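Local coordinates for protein thermotoga maritima TmcAL (Thermotoga maritima, PDB 5Y0T) that belongs to the HIGH nucleotidyl transferase family of the HUP clan and holds adenosine-5'-rp-alpha-thio-triphosphate in a pocket of its fold, at residues F101-A115 with K163-H177. Residues are numbered along the deposited sequence; the frame is centred on the assembly and turned at random.
Sequences FGSESNDIEFLQRVA and KLEKSNDILGVEYIH. With TAT (adenosine-5'-rp-alpha-thio-triphosphate), chain E.
Two acidic side chains, Asp169 and Glu104, carry the polar half of this contact. The Asp169 carboxylate faces the turn after strand 98-103. Its OD1 takes a short bond of 2.5 Å from Ser103 OG on the syn lone pair. Its OD2 accepts twice, from Ser105 N and from Ser105 OG (2.7 Å), which arrive from opposite faces of the carboxylate plane. Ser103 OG also accepts from Asn106 N, an ST motif.

Glu104 reaches the other way, to the start of helix 167-182. A bend at chi2 (89°) lays its carboxylate against Lys166 CB. Glu104 OE2 receives Asn168 N at 3.0 Å through its syn lone pair, while Asn168 ND2 meets it from above the plane. The bond from Asp169 N to OE1 is weak.

Farther out, Lys163 runs extended across one face of the Phe110 ring, with CD over the face, offset toward the rim, in a CH-pi contact. Its NZ ends 2.9 Å from Asp107 OD2 in a salt bridge, and Glu160 is a second acidic partner.

Packing is apolar where helix segments 108-115 and 167-177 cross at -56°. Ile176 is a knob among Ile108, Leu111, Gln112 and Ala115; its CG2 lies a tight 3.4 Å from Ala115 CB. Val173 fits between Leu111 and Val114. Gly172 CA sits over a face of the Phe101 ring, 3.8 Å from its centroid.

Beside this core, Gly102 N donates an almost straight bond (176°) to O3' of adenosine-5'-rp-alpha-thio-triphosphate, and a water links Gly102 O to Asn168 O. Glu104 OE1 and Asp169 OD1 are like charges 3.6 Å apart; the N-H groups of Asn168 and Asp169, with Asn168 ND2, probably offset the repulsion. The three bonds to the Asp169 carboxylate probably hold the turn beside a pocket strand of this HUP-clan fold.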
loop_
_atom_site.group_PDB
_atom_site.type_symbol
_atom_site.label_atom_id
_atom_site.label_comp_id
_atom_site.label_asym_id
_atom_site.label_seq_id
_atom_site.Cartn_x
_atom_site.Cartn_y
_atom_site.Cartn_z
ATOM N N PHE A 101 -20.941 -28.592 13.396
ATOM C CA PHE A 101 -20.340 -28.208 12.118
ATOM C C PHE A 101 -20.686 -29.213 11.029
ATOM O O PHE A 101 -20.866 -30.390 11.315
ATOM C CB PHE A 101 -18.813 -28.068 12.246
ATOM C CG PHE A 101 -18.124 -29.289 12.824
ATOM C CD1 PHE A 101 -17.802 -29.341 14.176
ATOM C CD2 PHE A 101 -17.763 -30.353 12.014
ATOM C CE1 PHE A 101 -17.169 -30.457 14.712
ATOM C CE2 PHE A 101 -17.127 -31.466 12.544
ATOM C CZ PHE A 101 -16.833 -31.512 13.898
ATOM N N GLY A 102 -20.762 -28.743 9.784
ATOM C CA GLY A 102 -20.993 -29.615 8.651
ATOM C C GLY A 102 -19.772 -30.478 8.398
ATOM O O GLY A 102 -18.637 -30.024 8.570
ATOM N N SER A 103 -20.013 -31.718 7.986
ATOM C CA SER A 103 -18.960 -32.727 7.874
ATOM C C SER A 103 -19.166 -33.605 6.638
ATOM O O SER A 103 -20.297 -33.965 6.304
ATOM C CB SER A 103 -18.936 -33.567 9.160
ATOM O OG SER A 103 -18.279 -34.808 8.992
ATOM N N GLU A 104 -18.084 -33.947 5.942
ATOM C CA GLU A 104 -18.213 -34.838 4.795
ATOM C C GLU A 104 -18.543 -36.262 5.237
ATOM O O GLU A 104 -19.333 -36.973 4.584
ATOM C CB GLU A 104 -16.929 -34.837 3.947
ATOM C CG GLU A 104 -16.642 -33.507 3.227
ATOM C CD GLU A 104 -15.830 -32.528 4.064
ATOM O OE1 GLU A 104 -15.605 -32.796 5.272
ATOM O OE2 GLU A 104 -15.419 -31.481 3.512
ATOM N N SER A 105 -17.881 -36.710 6.300
ATOM C CA SER A 105 -18.077 -38.072 6.799
ATOM C C SER A 105 -19.271 -38.188 7.742
ATOM O O SER A 105 -19.867 -39.253 7.845
ATOM C CB SER A 105 -16.826 -38.569 7.519
ATOM O OG SER A 105 -16.619 -37.804 8.693
ATOM N N ASN A 106 -19.588 -37.090 8.436
ATOM C CA ASN A 106 -20.581 -37.089 9.520
ATOM C C ASN A 106 -20.212 -38.123 10.596
ATOM O O ASN A 106 -21.076 -38.816 11.156
ATOM C CB ASN A 106 -21.991 -37.364 8.969
ATOM C CG ASN A 106 -23.090 -37.000 9.962
ATOM O OD1 ASN A 106 -22.934 -36.081 10.770
ATOM N ND2 ASN A 106 -24.196 -37.740 9.922
ATOM N N ASP A 107 -18.913 -38.267 10.842
ATOM C CA ASP A 107 -18.438 -39.226 11.835
ATOM C C ASP A 107 -17.746 -38.488 12.982
ATOM O O ASP A 107 -16.526 -38.305 12.951
ATOM C CB ASP A 107 -17.469 -40.194 11.141
ATOM C CG ASP A 107 -17.089 -41.389 11.995
ATOM O OD1 ASP A 107 -17.322 -41.369 13.222
ATOM O OD2 ASP A 107 -16.526 -42.347 11.414
ATOM N N ILE A 108 -18.479 -38.206 14.056
ATOM C CA ILE A 108 -17.949 -37.330 15.097
ATOM C C ILE A 108 -16.944 -38.099 15.950
ATOM O O ILE A 108 -15.969 -37.535 16.448
ATOM C CB ILE A 108 -19.067 -36.754 16.002
ATOM C CG1 ILE A 108 -18.484 -35.806 17.045
ATOM C CG2 ILE A 108 -19.864 -37.879 16.676
ATOM C CD1 ILE A 108 -17.987 -34.497 16.472
ATOM N N GLU A 109 -17.185 -39.394 16.103
ATOM C CA GLU A 109 -16.313 -40.240 16.913
ATOM C C GLU A 109 -14.922 -40.335 16.301
ATOM O O GLU A 109 -13.927 -40.261 17.014
ATOM C CB GLU A 109 -16.907 -41.637 17.078
ATOM C CG GLU A 109 -18.159 -41.669 17.929
ATOM C CD GLU A 109 -18.307 -42.977 18.684
ATOM O OE1 GLU A 109 -17.367 -43.805 18.635
ATOM O OE2 GLU A 109 -19.361 -43.173 19.326
ATOM N N PHE A 110 -14.860 -40.478 14.979
ATOM C CA PHE A 110 -13.572 -40.491 14.286
ATOM C C PHE A 110 -12.830 -39.166 14.499
ATOM O O PHE A 110 -11.635 -39.154 14.825
ATOM C CB PHE A 110 -13.745 -40.774 12.783
ATOM C CG PHE A 110 -12.502 -40.483 11.974
ATOM C CD1 PHE A 110 -11.417 -41.342 12.013
ATOM C CD2 PHE A 110 -12.411 -39.335 11.203
ATOM C CE1 PHE A 110 -10.260 -41.067 11.288
ATOM C CE2 PHE A 110 -11.263 -39.047 10.482
ATOM C CZ PHE A 110 -10.181 -39.920 10.523
ATOM N N LEU A 111 -13.539 -38.048 14.360
ATOM C CA LEU A 111 -12.887 -36.738 14.468
ATOM C C LEU A 111 -12.381 -36.487 15.891
ATOM O O LEU A 111 -11.315 -35.909 16.096
ATOM C CB LEU A 111 -13.847 -35.627 14.050
ATOM C CG LEU A 111 -14.404 -35.767 12.633
ATOM C CD1 LEU A 111 -15.314 -34.584 12.307
ATOM C CD2 LEU A 111 -13.267 -35.869 11.625
ATOM N N GLN A 112 -13.152 -36.932 16.875
ATOM C CA GLN A 112 -12.745 -36.782 18.263
ATOM C C GLN A 112 -11.517 -37.632 18.588
ATOM O O GLN A 112 -10.639 -37.186 19.331
ATOM C CB GLN A 112 -13.906 -37.137 19.206
ATOM C CG GLN A 112 -14.841 -35.943 19.469
ATOM C CD GLN A 112 -16.171 -36.347 20.064
ATOM O OE1 GLN A 112 -16.428 -37.534 20.299
ATOM N NE2 GLN A 112 -17.034 -35.361 20.311
ATOM N N ARG A 113 -11.457 -38.847 18.047
ATOM C CA ARG A 113 -10.284 -39.697 18.248
ATOM C C ARG A 113 -9.041 -39.027 17.691
ATOM O O ARG A 113 -7.980 -39.030 18.325
ATOM C CB ARG A 113 -10.468 -41.075 17.594
ATOM C CG ARG A 113 -10.750 -42.202 18.584
ATOM C CD ARG A 113 -10.597 -43.607 17.957
ATOM N NE ARG A 113 -11.362 -43.775 16.721
ATOM C CZ ARG A 113 -12.688 -43.898 16.660
ATOM N NH1 ARG A 113 -13.418 -43.863 17.770
ATOM N NH2 ARG A 113 -13.291 -44.048 15.482
ATOM N N VAL A 114 -9.158 -38.455 16.498
ATOM C CA VAL A 114 -8.007 -37.797 15.891
ATOM C C VAL A 114 -7.622 -36.563 16.695
ATOM O O VAL A 114 -6.437 -36.350 16.978
ATOM C CB VAL A 114 -8.262 -37.397 14.420
ATOM C CG1 VAL A 114 -7.132 -36.521 13.897
ATOM C CG2 VAL A 114 -8.412 -38.638 13.556
ATOM N N ALA A 115 -8.610 -35.762 17.096
ATOM C CA ALA A 115 -8.285 -34.559 17.866
ATOM C C ALA A 115 -7.560 -34.904 19.163
ATOM O O ALA A 115 -6.648 -34.190 19.573
ATOM C CB ALA A 115 -9.540 -33.750 18.170
ATOM N N LYS A 163 -10.178 -39.661 5.505
ATOM C CA LYS A 163 -11.283 -38.714 5.675
ATOM C C LYS A 163 -10.765 -37.289 5.889
ATOM O O LYS A 163 -11.464 -36.308 5.627
ATOM C CB LYS A 163 -12.172 -39.124 6.849
ATOM C CG LYS A 163 -13.007 -40.391 6.619
ATOM C CD LYS A 163 -13.699 -40.797 7.923
ATOM C CE LYS A 163 -14.231 -42.212 7.866
ATOM N NZ LYS A 163 -14.699 -42.635 9.215
ATOM N N LEU A 164 -9.523 -37.182 6.344
ATOM C CA LEU A 164 -8.936 -35.890 6.670
ATOM C C LEU A 164 -8.399 -35.203 5.420
ATOM O O LEU A 164 -7.738 -34.179 5.510
ATOM C CB LEU A 164 -7.839 -36.053 7.725
ATOM C CG LEU A 164 -8.359 -36.531 9.089
ATOM C CD1 LEU A 164 -7.216 -36.786 10.066
ATOM C CD2 LEU A 164 -9.350 -35.528 9.677
ATOM N N GLU A 165 -8.645 -35.777 4.248
ATOM C CA GLU A 165 -8.334 -35.056 3.015
ATOM C C GLU A 165 -9.457 -34.079 2.667
ATOM O O GLU A 165 -9.331 -33.268 1.751
ATOM C CB GLU A 165 -8.093 -36.027 1.857
ATOM C CG GLU A 165 -6.966 -37.000 2.122
ATOM C CD GLU A 165 -6.590 -37.821 0.903
ATOM O OE1 GLU A 165 -7.342 -37.814 -0.097
ATOM O OE2 GLU A 165 -5.531 -38.476 0.955
ATOM N N LYS A 166 -10.556 -34.167 3.406
ATOM C CA LYS A 166 -11.731 -33.349 3.129
ATOM C C LYS A 166 -11.718 -32.125 4.034
ATOM O O LYS A 166 -11.549 -32.259 5.248
ATOM C CB LYS A 166 -13.018 -34.161 3.337
ATOM C CG LYS A 166 -13.116 -35.450 2.499
ATOM C CD LYS A 166 -13.324 -35.161 1.025
ATOM C CE LYS A 166 -13.521 -36.451 0.237
ATOM N NZ LYS A 166 -13.527 -36.224 -1.237
ATOM N N SER A 167 -11.895 -30.947 3.440
ATOM C CA SER A 167 -11.703 -29.663 4.138
ATOM C C SER A 167 -12.493 -29.524 5.435
ATOM O O SER A 167 -11.958 -29.112 6.478
ATOM C CB SER A 167 -12.082 -28.502 3.210
ATOM O OG SER A 167 -11.308 -28.505 2.026
ATOM N N ASN A 168 -13.775 -29.860 5.384
ATOM C CA ASN A 168 -14.636 -29.564 6.524
ATOM C C ASN A 168 -14.354 -30.473 7.724
ATOM O O ASN A 168 -14.443 -30.032 8.871
ATOM C CB ASN A 168 -16.101 -29.629 6.095
ATOM C CG ASN A 168 -16.483 -28.458 5.189
ATOM O OD1 ASN A 168 -16.801 -27.374 5.670
ATOM N ND2 ASN A 168 -16.440 -28.673 3.878
ATOM N N ASP A 169 -13.963 -31.719 7.460
ATOM C CA ASP A 169 -13.591 -32.634 8.541
ATOM C C ASP A 169 -12.245 -32.237 9.164
ATOM O O ASP A 169 -12.073 -32.348 10.372
ATOM C CB ASP A 169 -13.585 -34.086 8.033
ATOM C CG ASP A 169 -14.986 -34.706 8.063
ATOM O OD1 ASP A 169 -15.885 -34.060 8.648
ATOM O OD2 ASP A 169 -15.201 -35.823 7.535
ATOM N N ILE A 170 -11.306 -31.753 8.352
ATOM C CA ILE A 170 -10.073 -31.171 8.893
ATOM C C ILE A 170 -10.371 -30.042 9.884
ATOM O O ILE A 170 -9.840 -30.016 11.006
ATOM C CB ILE A 170 -9.186 -30.589 7.792
ATOM C CG1 ILE A 170 -8.807 -31.669 6.786
ATOM C CG2 ILE A 170 -7.932 -29.950 8.397
ATOM C CD1 ILE A 170 -8.218 -31.115 5.500
ATOM N N LEU A 171 -11.194 -29.095 9.448
ATOM C CA LEU A 171 -11.655 -28.020 10.320
ATOM C C LEU A 171 -12.269 -28.572 11.596
ATOM O O LEU A 171 -12.004 -28.068 12.689
ATOM C CB LEU A 171 -12.674 -27.136 9.601
ATOM C CG LEU A 171 -12.133 -25.925 8.855
ATOM C CD1 LEU A 171 -13.238 -25.303 8.029
ATOM C CD2 LEU A 171 -11.571 -24.913 9.852
ATOM N N GLY A 172 -13.116 -29.590 11.445
ATOM C CA GLY A 172 -13.761 -30.227 12.582
ATOM C C GLY A 172 -12.777 -30.711 13.627
ATOM O O GLY A 172 -12.963 -30.488 14.828
ATOM N N VAL A 173 -11.728 -31.385 13.173
ATOM C CA VAL A 173 -10.701 -31.878 14.080
ATOM C C VAL A 173 -10.038 -30.694 14.767
ATOM O O VAL A 173 -9.786 -30.724 15.970
ATOM C CB VAL A 173 -9.649 -32.746 13.321
ATOM C CG1 VAL A 173 -8.357 -32.889 14.120
ATOM C CG2 VAL A 173 -10.249 -34.109 13.005
ATOM N N GLU A 174 -9.788 -29.631 14.010
ATOM C CA GLU A 174 -9.142 -28.460 14.592
ATOM C C GLU A 174 -10.045 -27.753 15.612
ATOM O O GLU A 174 -9.535 -27.239 16.604
ATOM C CB GLU A 174 -8.717 -27.474 13.510
ATOM C CG GLU A 174 -7.689 -28.035 12.490
ATOM C CD GLU A 174 -6.272 -28.162 13.037
ATOM O OE1 GLU A 174 -6.065 -27.999 14.252
ATOM O OE2 GLU A 174 -5.348 -28.435 12.237
ATOM N N TYR A 175 -11.365 -27.716 15.387
ATOM C CA TYR A 175 -12.268 -27.133 16.412
ATOM C C TYR A 175 -12.160 -27.914 17.717
ATOM O O TYR A 175 -12.086 -27.340 18.809
ATOM C CB TYR A 175 -13.753 -27.139 15.991
ATOM C CG TYR A 175 -14.120 -26.339 14.762
ATOM C CD1 TYR A 175 -13.605 -25.073 14.545
ATOM C CD2 TYR A 175 -15.003 -26.870 13.809
ATOM C CE1 TYR A 175 -13.941 -24.350 13.416
ATOM C CE2 TYR A 175 -15.349 -26.142 12.661
ATOM C CZ TYR A 175 -14.814 -24.893 12.475
ATOM O OH TYR A 175 -15.129 -24.179 11.348
ATOM N N ILE A 176 -12.205 -29.239 17.600
ATOM C CA ILE A 176 -12.207 -30.094 18.765
ATOM C C ILE A 176 -10.857 -30.014 19.468
ATOM O O ILE A 176 -10.783 -29.920 20.695
ATOM C CB ILE A 176 -12.535 -31.559 18.374
ATOM C CG1 ILE A 176 -13.965 -31.653 17.817
ATOM C CG2 ILE A 176 -12.387 -32.487 19.571
ATOM C CD1 ILE A 176 -14.246 -32.932 17.034
ATOM N N HIS A 177 -9.789 -30.046 18.683
ATOM C CA HIS A 177 -8.446 -29.915 19.235
ATOM C C HIS A 177 -8.310 -28.607 19.998
ATOM O O HIS A 177 -7.792 -28.598 21.113
ATOM C CB HIS A 177 -7.397 -29.996 18.130
ATOM C CG HIS A 177 -5.989 -29.936 18.634
ATOM N ND1 HIS A 177 -4.927 -29.594 17.827
ATOM C CD2 HIS A 177 -5.468 -30.165 19.863
ATOM C CE1 HIS A 177 -3.811 -29.617 18.535
ATOM N NE2 HIS A 177 -4.111 -29.964 19.775
HETATM N N1 TAT E . -24.753 -29.034 3.706
HETATM C C2 TAT E . -24.616 -29.053 5.045
HETATM N N3 TAT E . -23.907 -28.140 5.732
HETATM C C4 TAT E . -23.280 -27.127 5.086
HETATM C C5 TAT E . -23.396 -27.026 3.628
HETATM C C6 TAT E . -24.189 -28.075 2.945
HETATM N N6 TAT E . -24.345 -28.065 1.599
HETATM N N7 TAT E . -22.694 -25.935 3.256
HETATM C C8 TAT E . -22.178 -25.372 4.380
HETATM N N9 TAT E . -22.532 -26.088 5.466
HETATM P PA TAT E . -19.387 -21.661 6.060
HETATM P PB TAT E . -18.429 -23.363 3.864
HETATM P PG TAT E . -18.914 -23.710 1.035
HETATM C "C1'" TAT E . -22.145 -25.795 6.864
HETATM O O1A TAT E . -20.229 -23.619 0.279
HETATM O O1B TAT E . -16.994 -23.102 3.514
HETATM S S1G TAT E . -17.857 -21.929 7.230
HETATM C "C2'" TAT E . -20.622 -25.779 6.989
HETATM O "O2'" TAT E . -20.077 -27.097 7.057
HETATM O O2A TAT E . -20.018 -20.279 6.017
HETATM O O2B TAT E . -18.785 -24.622 4.611
HETATM O O2G TAT E . -17.898 -22.687 0.567
HETATM C "C3'" TAT E . -20.429 -24.976 8.257
HETATM O "O3'" TAT E . -20.544 -25.813 9.423
HETATM O O3A TAT E . -19.057 -22.031 4.522
HETATM O O3B TAT E . -19.340 -23.261 2.527
HETATM O O3G TAT E . -18.336 -25.094 1.206
HETATM C "C4'" TAT E . -21.599 -23.998 8.221
HETATM O "O4'" TAT E . -22.553 -24.495 7.275
HETATM C "C5'" TAT E . -21.159 -22.598 7.780
HETATM O "O5'" TAT E . -20.522 -22.709 6.506
HETATM O O HOH W 1 -16.581 -28.230 9.428
#